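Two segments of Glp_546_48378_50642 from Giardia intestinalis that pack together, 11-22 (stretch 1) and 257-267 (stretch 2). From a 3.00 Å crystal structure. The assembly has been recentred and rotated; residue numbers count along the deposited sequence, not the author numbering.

Stretch 1, residues 11-22: TVVTTRGPSHWL
Stretch 2, residues 257-267: DLIRVQALQFL

Stretch 1 is a β-hairpin whose strands, 11-13 and 18-22, pair through Val12 N to Ser19 O (2.7 Å) and Ser19 N to Val12 O (2.8 Å). At its bend Gly17, at phi/psi 169/-174, occupies a conformation in which a CB would jam against the preceding carbonyl. Across one face of the hairpin lies the helix 260-264, its direction 69° from that of strand 18-22 and its axis 8.6 Å away; a type I turn, Leu264 to Leu267, follows. The two stretches bury 709 Å² between them, both sides summed.

Alternation along the strands sends Val12, Ser19 and Trp21 toward the helix, and Val13, Pro18 and His20 away. The backbones come nearest at Val12 and Ala263 (CA to CA 6.1 Å), where a methyl group suits the narrow gap: Ala263 CB lies 3.2 Å from Ser19 OG and 4.2 Å from Val12 CG1. Val12 (chi1 t) also places CG1 4.0 Å from Phe266 CD1, the phenylalanine being m.

Arg260 provides the polar anchor. Its CB points sideways, but chi1 m, chi2 m and chi3 t bring the guanidinium to the strand, where NH1 donates to His20 O (2.9 Å, 150°). NH2 adds a weak bond to the same oxygen. The guanidinium also lies over the six-membered ring of Trp21, CZ 4.8 Å from its centroid, in a cation-pi contact. Leu267 CD1 covers the opposite face, 4.3 Å from Trp21 CZ3. Trp21 (chi1 m, chi2 76°) thus fills a buried slot, with CH2 4.0 Å from Leu264 CB; its NE1 donates weakly to Ser19 OG (3.0 Å), Ser19 being t.

Near the bend, Arg16 (chi1 24°, between wells; chi2 t, chi3 p) packs along its length: NE lies 3.4 Å from Leu258 CD2, and CD lies 3.5 Å from Gln262 OE1 and 3.8 Å from CD1 of Ile259, whose m, p conformation brings the side-chain end closer to the hairpin.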

# COMPACT_ATOMS: atom_id res chain seq x y z
N THR A 11 -15.49 14.03 -6.64
CA THR A 11 -15.70 15.29 -5.94
C THR A 11 -14.51 16.16 -6.30
O THR A 11 -13.42 15.97 -5.78
CB THR A 11 -15.73 15.09 -4.41
OG1 THR A 11 -16.72 14.11 -4.07
CG2 THR A 11 -16.08 16.39 -3.72
N VAL A 12 -14.72 17.09 -7.22
CA VAL A 12 -13.67 17.99 -7.64
C VAL A 12 -13.83 19.25 -6.80
O VAL A 12 -14.85 19.94 -6.89
CB VAL A 12 -13.80 18.35 -9.14
CG1 VAL A 12 -12.82 19.43 -9.51
CG2 VAL A 12 -13.53 17.12 -9.97
N VAL A 13 -12.82 19.53 -5.98
CA VAL A 13 -12.85 20.69 -5.10
C VAL A 13 -11.88 21.79 -5.49
O VAL A 13 -10.79 21.53 -5.98
CB VAL A 13 -12.52 20.28 -3.64
CG1 VAL A 13 -12.61 21.50 -2.73
CG2 VAL A 13 -13.47 19.19 -3.17
N THR A 14 -12.31 23.03 -5.29
CA THR A 14 -11.48 24.19 -5.56
C THR A 14 -11.82 25.26 -4.53
O THR A 14 -12.70 25.07 -3.68
CB THR A 14 -11.73 24.79 -6.95
OG1 THR A 14 -13.11 25.12 -7.09
CG2 THR A 14 -11.34 23.82 -8.01
N THR A 15 -11.09 26.36 -4.59
CA THR A 15 -11.31 27.47 -3.69
C THR A 15 -12.80 27.73 -3.51
O THR A 15 -13.28 27.89 -2.38
CB THR A 15 -10.63 28.75 -4.22
OG1 THR A 15 -9.21 28.65 -4.01
CG2 THR A 15 -11.17 29.98 -3.53
N ARG A 16 -13.54 27.75 -4.61
CA ARG A 16 -14.98 28.01 -4.58
C ARG A 16 -15.81 26.92 -3.93
O ARG A 16 -16.66 27.21 -3.09
CB ARG A 16 -15.50 28.29 -5.99
CG ARG A 16 -14.66 27.69 -7.10
CD ARG A 16 -15.18 28.15 -8.46
NE ARG A 16 -15.27 29.61 -8.56
CZ ARG A 16 -14.24 30.42 -8.75
NH1 ARG A 16 -13.01 29.93 -8.86
NH2 ARG A 16 -14.43 31.73 -8.84
N GLY A 17 -15.58 25.67 -4.30
CA GLY A 17 -16.35 24.61 -3.69
C GLY A 17 -16.22 23.25 -4.34
O GLY A 17 -15.40 23.06 -5.25
N PRO A 18 -17.02 22.28 -3.88
CA PRO A 18 -17.07 20.89 -4.35
C PRO A 18 -18.05 20.62 -5.51
O PRO A 18 -19.18 21.13 -5.53
CB PRO A 18 -17.48 20.14 -3.09
CG PRO A 18 -18.47 21.09 -2.48
CD PRO A 18 -17.76 22.42 -2.61
N SER A 19 -17.60 19.81 -6.47
CA SER A 19 -18.40 19.43 -7.63
C SER A 19 -18.40 17.91 -7.69
O SER A 19 -17.36 17.29 -7.88
CB SER A 19 -17.77 20.00 -8.90
OG SER A 19 -18.53 19.65 -10.03
N HIS A 20 -19.58 17.32 -7.54
CA HIS A 20 -19.71 15.86 -7.52
C HIS A 20 -20.13 15.22 -8.85
O HIS A 20 -20.91 15.79 -9.60
CB HIS A 20 -20.71 15.47 -6.42
CG HIS A 20 -20.44 16.15 -5.12
ND1 HIS A 20 -19.40 15.80 -4.29
CD2 HIS A 20 -21.05 17.21 -4.52
CE1 HIS A 20 -19.36 16.61 -3.25
NE2 HIS A 20 -20.35 17.47 -3.37
N TRP A 21 -19.59 14.03 -9.11
CA TRP A 21 -19.89 13.31 -10.34
C TRP A 21 -19.91 11.81 -10.10
O TRP A 21 -19.27 11.32 -9.18
CB TRP A 21 -18.83 13.57 -11.41
CG TRP A 21 -18.55 15.01 -11.65
CD1 TRP A 21 -17.83 15.85 -10.85
CD2 TRP A 21 -18.98 15.78 -12.78
NE1 TRP A 21 -17.78 17.11 -11.42
CE2 TRP A 21 -18.48 17.09 -12.60
CE3 TRP A 21 -19.74 15.50 -13.93
CZ2 TRP A 21 -18.71 18.12 -13.53
CZ3 TRP A 21 -19.97 16.51 -14.85
CH2 TRP A 21 -19.46 17.81 -14.64
N LEU A 22 -20.66 11.10 -10.93
CA LEU A 22 -20.74 9.65 -10.81
C LEU A 22 -19.94 9.04 -11.95
O LEU A 22 -20.36 9.08 -13.11
CB LEU A 22 -22.20 9.16 -10.90
CG LEU A 22 -22.39 7.65 -11.12
CD1 LEU A 22 -21.78 6.87 -9.97
CD2 LEU A 22 -23.86 7.32 -11.25
N ASP A 257 -23.43 25.85 -13.97
CA ASP A 257 -22.97 27.01 -13.24
C ASP A 257 -21.46 26.82 -13.05
O ASP A 257 -20.99 25.69 -13.01
CB ASP A 257 -23.69 27.11 -11.89
CG ASP A 257 -23.21 26.08 -10.89
OD1 ASP A 257 -23.25 24.87 -11.19
OD2 ASP A 257 -22.80 26.49 -9.79
N LEU A 258 -20.73 27.93 -12.94
CA LEU A 258 -19.27 27.90 -12.78
C LEU A 258 -18.77 26.62 -12.11
O LEU A 258 -18.12 25.80 -12.76
CB LEU A 258 -18.79 29.13 -12.00
CG LEU A 258 -17.30 29.49 -12.13
CD1 LEU A 258 -16.93 29.75 -13.59
CD2 LEU A 258 -17.02 30.73 -11.30
N ILE A 259 -19.06 26.45 -10.83
CA ILE A 259 -18.64 25.25 -10.13
C ILE A 259 -18.71 24.11 -11.14
O ILE A 259 -17.69 23.54 -11.54
CB ILE A 259 -19.56 24.97 -8.93
CG1 ILE A 259 -19.14 25.85 -7.75
CG2 ILE A 259 -19.51 23.49 -8.55
CD1 ILE A 259 -18.89 27.32 -8.10
N ARG A 260 -19.93 23.81 -11.59
CA ARG A 260 -20.13 22.76 -12.59
C ARG A 260 -19.12 22.91 -13.71
O ARG A 260 -18.18 22.12 -13.81
CB ARG A 260 -21.54 22.83 -13.17
CG ARG A 260 -22.54 22.03 -12.38
CD ARG A 260 -22.11 20.58 -12.29
NE ARG A 260 -22.74 19.92 -11.16
CZ ARG A 260 -22.46 18.69 -10.75
NH1 ARG A 260 -21.55 17.96 -11.38
NH2 ARG A 260 -23.09 18.19 -9.71
N VAL A 261 -19.29 23.93 -14.54
CA VAL A 261 -18.40 24.15 -15.66
C VAL A 261 -16.95 23.86 -15.29
O VAL A 261 -16.51 22.72 -15.39
CB VAL A 261 -18.53 25.58 -16.19
CG1 VAL A 261 -17.78 25.70 -17.50
CG2 VAL A 261 -19.98 25.92 -16.39
N GLN A 262 -16.21 24.87 -14.86
CA GLN A 262 -14.80 24.69 -14.49
C GLN A 262 -14.44 23.33 -13.88
O GLN A 262 -13.42 22.74 -14.21
CB GLN A 262 -14.35 25.79 -13.54
CG GLN A 262 -12.95 25.59 -12.99
CD GLN A 262 -12.52 26.71 -12.07
OE1 GLN A 262 -13.24 27.07 -11.14
NE2 GLN A 262 -11.35 27.26 -12.32
N ALA A 263 -15.28 22.84 -12.97
CA ALA A 263 -14.99 21.55 -12.36
C ALA A 263 -14.79 20.51 -13.46
O ALA A 263 -13.93 19.64 -13.35
CB ALA A 263 -16.13 21.13 -11.46
N LEU A 264 -15.59 20.63 -14.51
CA LEU A 264 -15.57 19.74 -15.66
C LEU A 264 -14.28 19.87 -16.46
O LEU A 264 -13.99 19.04 -17.30
CB LEU A 264 -16.78 20.05 -16.55
CG LEU A 264 -16.65 20.04 -18.07
CD1 LEU A 264 -16.99 18.67 -18.61
CD2 LEU A 264 -17.59 21.08 -18.65
N GLN A 265 -13.52 20.91 -16.19
CA GLN A 265 -12.27 21.08 -16.90
C GLN A 265 -11.22 20.13 -16.30
O GLN A 265 -10.11 20.00 -16.79
CB GLN A 265 -11.80 22.53 -16.78
CG GLN A 265 -12.81 23.56 -17.25
CD GLN A 265 -13.27 23.31 -18.67
OE1 GLN A 265 -12.46 23.14 -19.58
NE2 GLN A 265 -14.58 23.30 -18.87
N PHE A 266 -11.60 19.46 -15.21
CA PHE A 266 -10.70 18.54 -14.55
C PHE A 266 -11.13 17.10 -14.74
O PHE A 266 -10.86 16.26 -13.89
CB PHE A 266 -10.62 18.83 -13.06
CG PHE A 266 -10.01 20.15 -12.72
CD1 PHE A 266 -10.80 21.27 -12.47
CD2 PHE A 266 -8.63 20.28 -12.65
CE1 PHE A 266 -10.23 22.50 -12.15
CE2 PHE A 266 -8.05 21.51 -12.33
CZ PHE A 266 -8.85 22.62 -12.08
N LEU A 267 -11.81 16.81 -15.84
CA LEU A 267 -12.23 15.45 -16.10
C LEU A 267 -11.25 14.77 -17.04
O LEU A 267 -11.01 13.56 -16.93
CB LEU A 267 -13.64 15.41 -16.70
CG LEU A 267 -14.77 15.70 -15.72
CD1 LEU A 267 -16.09 15.40 -16.40
CD2 LEU A 267 -14.61 14.86 -14.46